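ParA (PDB 3EZF) probably uses an ATP-binding P-loop domain to drive plasmid partition and, in its ADP-bound state, a winged helix-turn-helix domain to bind DNA and regulate transcription. Local coordinates at residues 62-67 and 94-99; 155-161 and 207-211; 180-184 and 222-227; 274-279 and 315-319. One frame throughout, in Å; residues are numbered along the deposited sequence.

Interaction 1. Residues 62-67 and 94-99; sequences QAIKEM and DIYAHR. With SO4 (sulfate ion), chain H.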
loop_
_atom_site.group_PDB
_atom_site.type_symbol
_atom_site.label_atom_id
_atom_site.label_comp_id
_atom_site.label_asym_id
_atom_site.label_seq_id
_atom_site.Cartn_x
_atom_site.Cartn_y
_atom_site.Cartn_z
ATOM N N GLN A 62 -22.066 -44.219 -12.006
ATOM C CA GLN A 62 -21.590 -45.033 -13.108
ATOM C C GLN A 62 -20.129 -44.730 -13.359
ATOM O O GLN A 62 -19.346 -45.622 -13.653
ATOM C CB GLN A 62 -22.404 -44.729 -14.356
ATOM C CG GLN A 62 -22.152 -45.660 -15.513
ATOM C CD GLN A 62 -22.829 -45.169 -16.781
ATOM O OE1 GLN A 62 -24.041 -44.935 -16.801
ATOM N NE2 GLN A 62 -22.049 -45.006 -17.847
ATOM N N ALA A 63 -19.763 -43.460 -13.251
ATOM C CA ALA A 63 -18.373 -43.045 -13.444
ATOM C C ALA A 63 -17.506 -43.723 -12.385
ATOM O O ALA A 63 -16.482 -44.323 -12.707
ATOM C CB ALA A 63 -18.253 -41.534 -13.315
ATOM N N ILE A 64 -17.923 -43.627 -11.122
ATOM C CA ILE A 64 -17.175 -44.237 -10.032
ATOM C C ILE A 64 -17.063 -45.745 -10.205
ATOM O O ILE A 64 -15.971 -46.295 -10.116
ATOM C CB ILE A 64 -17.806 -43.900 -8.664
ATOM C CG1 ILE A 64 -17.539 -42.426 -8.346
ATOM C CG2 ILE A 64 -17.237 -44.795 -7.584
ATOM C CD1 ILE A 64 -17.952 -41.991 -6.980
ATOM N N LYS A 65 -18.185 -46.409 -10.465
ATOM C CA LYS A 65 -18.196 -47.859 -10.673
ATOM C C LYS A 65 -17.180 -48.209 -11.761
ATOM O O LYS A 65 -16.234 -48.962 -11.539
ATOM C CB LYS A 65 -19.598 -48.320 -11.104
ATOM C CG LYS A 65 -19.672 -49.774 -11.577
ATOM C CD LYS A 65 -20.902 -50.054 -12.456
ATOM C CE LYS A 65 -22.156 -50.426 -11.669
ATOM N NZ LYS A 65 -22.984 -49.265 -11.243
ATOM N N GLU A 66 -17.380 -47.643 -12.940
ATOM C CA GLU A 66 -16.487 -47.902 -14.051
ATOM C C GLU A 66 -15.027 -47.642 -13.697
ATOM O O GLU A 66 -14.177 -48.491 -13.943
ATOM C CB GLU A 66 -16.881 -47.048 -15.263
ATOM C CG GLU A 66 -18.252 -47.365 -15.842
ATOM C CD GLU A 66 -18.513 -46.672 -17.175
ATOM O OE1 GLU A 66 -19.524 -47.028 -17.832
ATOM O OE2 GLU A 66 -17.715 -45.776 -17.564
ATOM N N MET A 67 -14.742 -46.477 -13.115
ATOM C CA MET A 67 -13.376 -46.088 -12.752
ATOM C C MET A 67 -12.688 -46.990 -11.741
ATOM O O MET A 67 -11.478 -47.198 -11.822
ATOM C CB MET A 67 -13.355 -44.648 -12.227
ATOM C CG MET A 67 -13.316 -43.585 -13.315
ATOM S SD MET A 67 -13.741 -41.949 -12.680
ATOM C CE MET A 67 -12.146 -41.290 -12.205
ATOM N N ASP A 94 -11.253 -35.809 -12.373
ATOM C CA ASP A 94 -10.980 -37.069 -13.036
ATOM C C ASP A 94 -12.260 -37.755 -13.528
ATOM O O ASP A 94 -12.225 -38.513 -14.504
ATOM C CB ASP A 94 -10.181 -37.996 -12.115
ATOM C CG ASP A 94 -8.723 -37.575 -11.985
ATOM O OD1 ASP A 94 -8.157 -37.018 -12.953
ATOM O OD2 ASP A 94 -8.137 -37.816 -10.917
ATOM N N ILE A 95 -13.385 -37.493 -12.863
ATOM C CA ILE A 95 -14.654 -38.080 -13.279
ATOM C C ILE A 95 -15.075 -37.364 -14.549
ATOM O O ILE A 95 -15.609 -37.987 -15.466
ATOM C CB ILE A 95 -15.766 -37.900 -12.215
ATOM C CG1 ILE A 95 -15.644 -38.977 -11.132
ATOM C CG2 ILE A 95 -17.142 -37.963 -12.880
ATOM C CD1 ILE A 95 -16.601 -38.811 -10.001
ATOM N N TYR A 96 -14.837 -36.053 -14.591
ATOM C CA TYR A 96 -15.184 -35.241 -15.761
ATOM C C TYR A 96 -14.284 -35.672 -16.908
ATOM O O TYR A 96 -14.662 -35.588 -18.088
ATOM C CB TYR A 96 -14.948 -33.750 -15.499
ATOM C CG TYR A 96 -16.091 -33.001 -14.864
ATOM C CD1 TYR A 96 -15.972 -32.466 -13.587
ATOM C CD2 TYR A 96 -17.275 -32.779 -15.563
ATOM C CE1 TYR A 96 -17.007 -31.733 -13.023
ATOM C CE2 TYR A 96 -18.326 -32.042 -15.009
ATOM C CZ TYR A 96 -18.186 -31.519 -13.739
ATOM O OH TYR A 96 -19.217 -30.799 -13.165
ATOM N N ALA A 97 -13.083 -36.126 -16.561
ATOM C CA ALA A 97 -12.128 -36.553 -17.575
ATOM C C ALA A 97 -12.540 -37.921 -18.100
ATOM O O ALA A 97 -12.460 -38.197 -19.302
ATOM C CB ALA A 97 -10.725 -36.602 -16.992
ATOM N N HIS A 98 -12.989 -38.780 -17.195
ATOM C CA HIS A 98 -13.425 -40.100 -17.594
ATOM C C HIS A 98 -14.647 -39.938 -18.499
ATOM O O HIS A 98 -14.801 -40.645 -19.485
ATOM C CB HIS A 98 -13.779 -40.907 -16.361
ATOM C CG HIS A 98 -14.283 -42.273 -16.668
ATOM N ND1 HIS A 98 -15.291 -42.870 -15.939
ATOM C CD2 HIS A 98 -13.947 -43.154 -17.637
ATOM C CE1 HIS A 98 -15.556 -44.056 -16.454
ATOM N NE2 HIS A 98 -14.757 -44.253 -17.483
ATOM N N ARG A 99 -15.505 -38.982 -18.163
ATOM C CA ARG A 99 -16.711 -38.698 -18.938
ATOM C C ARG A 99 -16.348 -37.987 -20.239
ATOM O O ARG A 99 -17.214 -37.455 -20.945
ATOM C CB ARG A 99 -17.650 -37.815 -18.112
ATOM C CG ARG A 99 -19.010 -38.425 -17.861
ATOM C CD ARG A 99 -18.861 -39.888 -17.471
ATOM N NE ARG A 99 -20.136 -40.589 -17.347
ATOM C CZ ARG A 99 -21.134 -40.497 -18.220
ATOM N NH1 ARG A 99 -21.024 -39.726 -19.295
ATOM N NH2 ARG A 99 -22.249 -41.189 -18.016
HETATM S S SO4 H . -24.525 -41.177 -21.371
HETATM O O1 SO4 H . -24.220 -42.566 -20.970
HETATM O O2 SO4 H . -24.198 -40.992 -22.800
HETATM O O3 SO4 H . -23.719 -40.250 -20.553
HETATM O O4 SO4 H . -25.958 -40.895 -21.162
#
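Two helices of the winged helix-turn-helix domain cross almost at right angles (84°), their axes 10.0 Å apart at closest. They come nearest where A63 faces I95, with A63 CB 3.8 Å from I95 CG2. M67 leans over the other helix with chi1 m and chi2 t; its SD lies 3.9 Å from I95 CG1, and its CE reaches 3.6 Å from D94 O. H98, chi1 t, extends its imidazole toward helix 57-69: ND1 is 3.4 Å from M67 CG, CE1 is 3.0 Å from E66 OE2, and NE2 is 3.3 Å from E66 OE2 at an angle too poor for a hydrogen bond. E66 OE1 accepts from Q62 NE2 at 3.2 Å, while Q62 OE1 is hydrogen-bonded to R58. R99, just past its helix, folds its guanidinium back beside Q62, and NH1 and NH2 both bond sulfate O3, at 3.0 and 3.1 Å, as does R58. Behind the crossing, I64 and I95 both rest on L87 of strand 87-88, while Y96 packs on L52 and L55.

Interaction 2. Residues 155-161 and 207-211; sequences DPQASST and PASID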
loop_
_atom_site.group_PDB
_atom_site.type_symbol
_atom_site.label_atom_id
_atom_site.label_comp_id
_atom_site.label_asym_id
_atom_site.label_seq_id
_atom_site.Cartn_x
_atom_site.Cartn_y
_atom_site.Cartn_z
ATOM N N ASP A 155 4.431 -6.827 -7.716
ATOM C CA ASP A 155 4.177 -5.744 -6.780
ATOM C C ASP A 155 5.281 -5.762 -5.731
ATOM O O ASP A 155 5.519 -6.785 -5.080
ATOM C CB ASP A 155 2.833 -5.944 -6.101
ATOM C CG ASP A 155 2.563 -4.918 -5.036
ATOM O OD1 ASP A 155 1.481 -4.989 -4.398
ATOM O OD2 ASP A 155 3.432 -4.043 -4.834
ATOM N N PRO A 156 5.984 -4.630 -5.566
ATOM C CA PRO A 156 7.070 -4.552 -4.575
ATOM C C PRO A 156 6.642 -4.984 -3.160
ATOM O O PRO A 156 7.395 -5.663 -2.456
ATOM C CB PRO A 156 7.486 -3.085 -4.637
ATOM C CG PRO A 156 7.215 -2.729 -6.103
ATOM C CD PRO A 156 5.877 -3.382 -6.351
ATOM N N GLN A 157 5.430 -4.605 -2.754
ATOM C CA GLN A 157 4.918 -4.941 -1.424
ATOM C C GLN A 157 4.679 -6.419 -1.189
ATOM O O GLN A 157 4.542 -6.847 -0.051
ATOM C CB GLN A 157 3.630 -4.172 -1.130
ATOM C CG GLN A 157 3.868 -2.750 -0.649
ATOM C CD GLN A 157 4.434 -1.851 -1.730
ATOM O OE1 GLN A 157 5.459 -2.156 -2.344
ATOM N NE2 GLN A 157 3.768 -0.727 -1.969
ATOM N N ALA A 158 4.618 -7.198 -2.260
ATOM C CA ALA A 158 4.415 -8.636 -2.141
ATOM C C ALA A 158 3.094 -8.984 -1.472
ATOM O O ALA A 158 2.967 -10.023 -0.821
ATOM C CB ALA A 158 5.575 -9.263 -1.371
ATOM N N SER A 159 2.110 -8.106 -1.636
ATOM C CA SER A 159 0.788 -8.326 -1.067
ATOM C C SER A 159 0.424 -9.777 -1.351
ATOM O O SER A 159 0.262 -10.565 -0.432
ATOM C CB SER A 159 -0.234 -7.384 -1.716
ATOM O OG SER A 159 0.227 -6.038 -1.696
ATOM N N SER A 160 0.325 -10.134 -2.627
ATOM C CA SER A 160 -0.009 -11.505 -3.012
ATOM C C SER A 160 0.942 -12.525 -2.393
ATOM O O SER A 160 0.509 -13.523 -1.816
ATOM C CB SER A 160 0.025 -11.659 -4.533
ATOM O OG SER A 160 -1.092 -11.030 -5.129
ATOM N N THR A 161 2.239 -12.266 -2.524
ATOM C CA THR A 161 3.274 -13.152 -1.991
ATOM C C THR A 161 2.920 -13.816 -0.650
ATOM O O THR A 161 3.433 -14.893 -0.334
ATOM C CB THR A 161 4.612 -12.386 -1.845
ATOM O OG1 THR A 161 5.059 -11.971 -3.140
ATOM C CG2 THR A 161 5.676 -13.259 -1.200
ATOM N N PRO A 207 6.509 -15.404 -6.494
ATOM C CA PRO A 207 6.685 -14.395 -5.444
ATOM C C PRO A 207 7.388 -13.071 -5.781
ATOM O O PRO A 207 8.092 -12.943 -6.791
ATOM C CB PRO A 207 7.398 -15.187 -4.339
ATOM C CG PRO A 207 8.259 -16.152 -5.129
ATOM C CD PRO A 207 7.300 -16.619 -6.202
ATOM N N ALA A 208 7.160 -12.092 -4.907
ATOM C CA ALA A 208 7.741 -10.761 -5.012
ATOM C C ALA A 208 8.514 -10.474 -3.717
ATOM O O ALA A 208 8.482 -11.266 -2.768
ATOM C CB ALA A 208 6.639 -9.715 -5.204
ATOM N N SER A 209 9.203 -9.340 -3.678
ATOM C CA SER A 209 9.962 -8.959 -2.500
ATOM C C SER A 209 9.961 -7.455 -2.345
ATOM O O SER A 209 9.568 -6.733 -3.260
ATOM C CB SER A 209 11.401 -9.434 -2.616
ATOM O OG SER A 209 12.165 -8.912 -1.545
ATOM N N ILE A 210 10.398 -6.979 -1.184
ATOM C CA ILE A 210 10.464 -5.544 -0.953
ATOM C C ILE A 210 11.747 -5.077 -1.631
ATOM O O ILE A 210 11.971 -3.877 -1.821
ATOM C CB ILE A 210 10.512 -5.196 0.556
ATOM C CG1 ILE A 210 10.581 -3.681 0.749
ATOM C CG2 ILE A 210 11.714 -5.852 1.200
ATOM C CD1 ILE A 210 9.377 -2.938 0.181
ATOM N N ASP A 211 12.584 -6.048 -1.989
ATOM C CA ASP A 211 13.843 -5.768 -2.662
ATOM C C ASP A 211 13.606 -5.309 -4.102
ATOM O O ASP A 211 14.283 -4.385 -4.602
ATOM C CB ASP A 211 14.727 -7.012 -2.694
ATOM C CG ASP A 211 15.812 -6.973 -1.653
ATOM O OD1 ASP A 211 16.224 -5.850 -1.285
ATOM O OD2 ASP A 211 16.261 -8.061 -1.216
#
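In the P-loop NTPase fold of this ParA, two loops that leave the C-terminal ends of the adjacent parallel strands 149-153 and 203-206 run side by side here. In ParA-type ATPases the DxDPQ sequence that begins the first loop is the switch-1 region, near the nucleotide; here that loop opens with D155, P156 and Q157. It folds tightly at once: a type I turn from D155 to A158 is closed by A158 N to D155 O at 3.0 Å, and an Asx turn adds Q157 N to D155 OD2 at 2.9 Å. The second loop packs against this turn chiefly through its backbone. A208 points its methyl inward, CB lying 3.1 Å from D155 O and 4.0 Å from A158 CB, so a small residue sits at the centre. P156 O and S209 O, both acceptors, are modelled only 2.6 Å apart, and I210 CA offers a CA-H...O contact to P156 O at 3.4 Å. S209 OG caps the start of the next helix by accepting from D211 N at 2.9 Å. The edge of the contact meets the second subunit, where D211 forms a salt bridge with R293 of that chain. One hydrogen bond joins the two loops directly: A208 N donates to T161 OG1 at 2.7 Å, and that hydroxyl is also bonded to D153.

Interaction 3. Residues 180-184 and 222-227; sequences AMLNN and LVEEHL. Unlike the reference sequence in segment 180-184: N184 (reference Asp). Unlike the reference sequence in segment 222-227: E224 (reference Lys).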
loop_
_atom_site.group_PDB
_atom_site.type_symbol
_atom_site.label_atom_id
_atom_site.label_comp_id
_atom_site.label_asym_id
_atom_site.label_seq_id
_atom_site.Cartn_x
_atom_site.Cartn_y
_atom_site.Cartn_z
ATOM N N ALA A 180 13.793 -13.314 -11.547
ATOM C CA ALA A 180 13.689 -14.355 -12.567
ATOM C C ALA A 180 13.800 -13.773 -13.968
ATOM O O ALA A 180 14.423 -14.367 -14.849
ATOM C CB ALA A 180 12.403 -15.095 -12.422
ATOM N N MET A 181 13.217 -12.602 -14.183
ATOM C CA MET A 181 13.274 -11.974 -15.501
ATOM C C MET A 181 14.697 -11.607 -15.891
ATOM O O MET A 181 15.092 -11.723 -17.043
ATOM C CB MET A 181 12.434 -10.706 -15.516
ATOM C CG MET A 181 10.967 -10.911 -15.248
ATOM S SD MET A 181 10.110 -9.290 -14.951
ATOM C CE MET A 181 9.922 -8.781 -16.602
ATOM N N LEU A 182 15.463 -11.138 -14.922
ATOM C CA LEU A 182 16.836 -10.727 -15.181
ATOM C C LEU A 182 17.804 -11.901 -15.349
ATOM O O LEU A 182 18.820 -11.777 -16.038
ATOM C CB LEU A 182 17.324 -9.797 -14.059
ATOM C CG LEU A 182 16.668 -8.409 -14.002
ATOM C CD1 LEU A 182 17.177 -7.619 -12.785
ATOM C CD2 LEU A 182 16.980 -7.666 -15.294
ATOM N N ASN A 183 17.478 -13.046 -14.751
ATOM C CA ASN A 183 18.359 -14.205 -14.830
ATOM C C ASN A 183 18.201 -15.095 -16.056
ATOM O O ASN A 183 18.748 -16.198 -16.089
ATOM C CB ASN A 183 18.222 -15.059 -13.573
ATOM C CG ASN A 183 18.484 -14.275 -12.317
ATOM O OD1 ASN A 183 19.371 -13.428 -12.283
ATOM N ND2 ASN A 183 17.721 -14.559 -11.269
ATOM N N ASN A 184 17.472 -14.629 -17.063
ATOM C CA ASN A 184 17.282 -15.418 -18.276
ATOM C C ASN A 184 17.182 -16.931 -17.972
ATOM O O ASN A 184 17.909 -17.737 -18.555
ATOM C CB ASN A 184 18.449 -15.159 -19.225
ATOM C CG ASN A 184 18.106 -15.448 -20.665
ATOM O OD1 ASN A 184 17.173 -16.187 -20.955
ATOM N ND2 ASN A 184 18.868 -14.868 -21.582
ATOM N N LEU A 222 20.271 -2.314 -15.348
ATOM C CA LEU A 222 20.452 -3.765 -15.162
ATOM C C LEU A 222 20.145 -4.570 -16.418
ATOM O O LEU A 222 20.787 -5.584 -16.684
ATOM C CB LEU A 222 19.549 -4.296 -14.046
ATOM C CG LEU A 222 19.966 -3.948 -12.623
ATOM C CD1 LEU A 222 18.864 -4.310 -11.641
ATOM C CD2 LEU A 222 21.248 -4.678 -12.291
ATOM N N VAL A 223 19.138 -4.141 -17.175
ATOM C CA VAL A 223 18.775 -4.859 -18.384
ATOM C C VAL A 223 19.933 -4.751 -19.352
ATOM O O VAL A 223 20.235 -5.696 -20.063
ATOM C CB VAL A 223 17.492 -4.277 -19.032
ATOM C CG1 VAL A 223 17.171 -5.013 -20.334
ATOM C CG2 VAL A 223 16.321 -4.401 -18.067
ATOM N N GLU A 224 20.598 -3.599 -19.355
ATOM C CA GLU A 224 21.734 -3.358 -20.246
ATOM C C GLU A 224 22.924 -4.229 -19.886
ATOM O O GLU A 224 23.757 -4.537 -20.738
ATOM C CB GLU A 224 22.161 -1.893 -20.183
ATOM C CG GLU A 224 21.034 -0.898 -20.390
ATOM C CD GLU A 224 21.511 0.388 -21.047
ATOM O OE1 GLU A 224 21.811 0.349 -22.266
ATOM O OE2 GLU A 224 21.596 1.428 -20.346
ATOM N N GLU A 225 22.996 -4.619 -18.618
ATOM C CA GLU A 225 24.077 -5.456 -18.106
ATOM C C GLU A 225 23.788 -6.939 -18.322
ATOM O O GLU A 225 24.488 -7.613 -19.064
ATOM C CB GLU A 225 24.268 -5.145 -16.617
ATOM C CG GLU A 225 25.219 -6.034 -15.859
ATOM C CD GLU A 225 25.434 -5.549 -14.428
ATOM O OE1 GLU A 225 26.042 -6.292 -13.619
ATOM O OE2 GLU A 225 24.999 -4.418 -14.112
ATOM N N HIS A 226 22.720 -7.415 -17.692
ATOM C CA HIS A 226 22.291 -8.808 -17.747
ATOM C C HIS A 226 21.576 -9.270 -19.001
ATOM O O HIS A 226 21.600 -10.458 -19.313
ATOM C CB HIS A 226 21.403 -9.097 -16.550
ATOM C CG HIS A 226 22.117 -8.985 -15.244
ATOM N ND1 HIS A 226 22.866 -10.016 -14.719
ATOM C CD2 HIS A 226 22.238 -7.953 -14.381
ATOM C CE1 HIS A 226 23.416 -9.621 -13.588
ATOM N NE2 HIS A 226 23.049 -8.369 -13.360
ATOM N N LEU A 227 20.928 -8.355 -19.707
ATOM C CA LEU A 227 20.206 -8.719 -20.917
ATOM C C LEU A 227 20.600 -7.795 -22.046
ATOM O O LEU A 227 19.809 -6.959 -22.483
ATOM C CB LEU A 227 18.700 -8.645 -20.673
ATOM C CG LEU A 227 18.170 -9.649 -19.656
ATOM C CD1 LEU A 227 16.768 -9.266 -19.214
ATOM C CD2 LEU A 227 18.176 -11.026 -20.276
#
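L222, in the last turns of helix 219-226, makes the first contact, its CD1 lying 3.9 Å from CD1 of L182. One residue on, V223 touches the same leucine more loosely, CG2 to L182 CD2 at 4.3 Å. H226 turns back toward helix 177-182, and its CB packs 3.8 Å from L182 O, at the point where the two backbones come nearest, H226 CA to L182 CA 6.3 Å. L227 has just left helical geometry and bends inward, so that its CD1 lies 3.7 Å from M181 O and 4.2 Å from L182 CD2. L182 is the side chain that L222, V223 and L227 pack against, and W219 and V215 extend the apolar patch. M181 continues it onto helix 235-241 through I235, L236 and I240. In the alpha/beta P-loop NTPase fold of this chain, helix 177-182 precedes strand 203-206 and helix 219-226 follows it, and this contact joins the two.

Interaction 4. Residues 274-279 and 315-319; sequences LTPTPP and GFMSK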
loop_
_atom_site.group_PDB
_atom_site.type_symbol
_atom_site.label_atom_id
_atom_site.label_comp_id
_atom_site.label_asym_id
_atom_site.label_seq_id
_atom_site.Cartn_x
_atom_site.Cartn_y
_atom_site.Cartn_z
ATOM N N LEU A 274 -7.749 -6.055 -16.466
ATOM C CA LEU A 274 -8.833 -6.264 -15.528
ATOM C C LEU A 274 -8.783 -5.163 -14.473
ATOM O O LEU A 274 -7.926 -5.164 -13.597
ATOM C CB LEU A 274 -8.730 -7.656 -14.901
ATOM C CG LEU A 274 -9.914 -8.139 -14.062
ATOM C CD1 LEU A 274 -9.741 -9.602 -13.731
ATOM C CD2 LEU A 274 -10.000 -7.333 -12.780
ATOM N N THR A 275 -9.711 -4.215 -14.587
ATOM C CA THR A 275 -9.794 -3.084 -13.674
ATOM C C THR A 275 -10.895 -3.183 -12.632
ATOM O O THR A 275 -12.072 -3.009 -12.929
ATOM C CB THR A 275 -10.043 -1.762 -14.413
ATOM O OG1 THR A 275 -8.975 -1.505 -15.328
ATOM C CG2 THR A 275 -10.136 -0.611 -13.413
ATOM N N PRO A 276 -10.528 -3.486 -11.392
ATOM C CA PRO A 276 -11.567 -3.564 -10.369
ATOM C C PRO A 276 -11.709 -2.130 -9.833
ATOM O O PRO A 276 -10.714 -1.504 -9.460
ATOM C CB PRO A 276 -10.963 -4.530 -9.355
ATOM C CG PRO A 276 -9.509 -4.215 -9.440
ATOM C CD PRO A 276 -9.267 -4.085 -10.920
ATOM N N THR A 277 -12.926 -1.596 -9.824
ATOM C CA THR A 277 -13.142 -0.230 -9.336
ATOM C C THR A 277 -13.675 -0.200 -7.909
ATOM O O THR A 277 -14.664 -0.860 -7.590
ATOM C CB THR A 277 -14.121 0.551 -10.236
ATOM O OG1 THR A 277 -13.619 0.575 -11.577
ATOM C CG2 THR A 277 -14.271 1.985 -9.742
ATOM N N PRO A 278 -13.010 0.564 -7.029
ATOM C CA PRO A 278 -13.430 0.672 -5.632
ATOM C C PRO A 278 -14.725 1.461 -5.500
ATOM O O PRO A 278 -14.997 2.362 -6.297
ATOM C CB PRO A 278 -12.262 1.403 -4.973
ATOM C CG PRO A 278 -11.098 1.058 -5.842
ATOM C CD PRO A 278 -11.688 1.181 -7.216
ATOM N N PRO A 279 -15.541 1.129 -4.482
ATOM C CA PRO A 279 -16.827 1.779 -4.193
ATOM C C PRO A 279 -16.622 3.163 -3.567
ATOM O O PRO A 279 -17.320 4.125 -3.903
ATOM C CB PRO A 279 -17.487 0.802 -3.225
ATOM C CG PRO A 279 -16.307 0.288 -2.442
ATOM C CD PRO A 279 -15.293 0.019 -3.543
ATOM N N GLY A 315 -14.134 -4.151 -16.275
ATOM C CA GLY A 315 -14.166 -3.237 -15.149
ATOM C C GLY A 315 -15.320 -3.626 -14.243
ATOM O O GLY A 315 -16.298 -4.200 -14.721
ATOM N N PHE A 316 -15.217 -3.332 -12.946
ATOM C CA PHE A 316 -16.285 -3.667 -11.995
ATOM C C PHE A 316 -16.094 -3.049 -10.602
ATOM O O PHE A 316 -14.979 -2.740 -10.193
ATOM C CB PHE A 316 -16.435 -5.200 -11.875
ATOM C CG PHE A 316 -15.227 -5.902 -11.298
ATOM C CD1 PHE A 316 -14.942 -5.832 -9.939
ATOM C CD2 PHE A 316 -14.377 -6.639 -12.119
ATOM C CE1 PHE A 316 -13.828 -6.481 -9.405
ATOM C CE2 PHE A 316 -13.259 -7.292 -11.590
ATOM C CZ PHE A 316 -12.986 -7.213 -10.232
ATOM N N MET A 317 -17.195 -2.874 -9.877
ATOM C CA MET A 317 -17.141 -2.309 -8.538
ATOM C C MET A 317 -16.738 -3.378 -7.535
ATOM O O MET A 317 -16.971 -4.566 -7.763
ATOM C CB MET A 317 -18.501 -1.733 -8.161
ATOM C CG MET A 317 -18.986 -0.678 -9.133
ATOM S SD MET A 317 -17.671 0.485 -9.590
ATOM C CE MET A 317 -17.607 1.529 -8.104
ATOM N N SER A 318 -16.143 -2.956 -6.421
ATOM C CA SER A 318 -15.698 -3.891 -5.387
ATOM C C SER A 318 -16.413 -3.705 -4.036
ATOM O O SER A 318 -16.195 -2.727 -3.323
ATOM C CB SER A 318 -14.176 -3.769 -5.202
ATOM O OG SER A 318 -13.601 -4.990 -4.757
ATOM N N LYS A 319 -17.257 -4.671 -3.697
ATOM C CA LYS A 319 -18.033 -4.675 -2.460
ATOM C C LYS A 319 -19.025 -3.526 -2.412
ATOM O O LYS A 319 -19.584 -3.233 -1.358
ATOM C CB LYS A 319 -17.120 -4.621 -1.227
ATOM C CG LYS A 319 -17.414 -5.709 -0.179
ATOM C CD LYS A 319 -18.878 -5.744 0.248
ATOM C CE LYS A 319 -19.189 -6.991 1.070
ATOM N NZ LYS A 319 -18.310 -7.129 2.262
#
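Three backbone hydrogen bonds tie these segments together. The shortest, T277 N to F316 O, is modelled at only 2.4 Å; F316 N to T275 O follows at 3.2 Å, and S318 N to T277 O, 2.8 Å, is weak because of its angle. F316 thus gives and receives, bonding to the residues either side of P276, whose own nitrogen carries no hydrogen to donate. CA-H...O contacts fill in the ladder: M317 CA to T277 O at 3.0 Å and G315 CA to T275 O at 3.1 Å. This is the parallel pairing of strand 272-277 with 312-317, the outermost strand within this chain of the central sheet of the P-loop NTPase fold, at 21° between the short axes. On one face, the F316 ring, chi1 p, lies over P276: P276 CA stands 4.0 Å from the ring centroid, a CH-pi contact, and L274 CD2 reaches F316 CE2 at 3.5 Å. F387 meets the ring edge-to-face. On the other face, M317 SD lies 3.6 Å from T277 CB, whose OG1 bonds to Y337, and M317 also packs on A333 of helix 324-337.

Overall arrangement
Interaction 1 stands apart in the winged helix-turn-helix domain: its centre is 39 to 47 Å from those of the others, and on the far side of the chain's centre from interaction 2. Interactions 2, 3 and 4 share the P-loop NTPase domain. Interactions 2 and 3 are interleaved along the chain, with nearest atoms about 7 Å apart: each loop is followed further along by one of the helices of interaction 3. Interaction 4 lies at the sheet edge opposite strand 203-206, which leads into loop 207-211; centres of interactions 2 and 4 are 22 Å apart. Interaction 2, touched by the second subunit, is probably nearest the nucleotide site, judging by its family motif; the sulfate belongs to interaction 1.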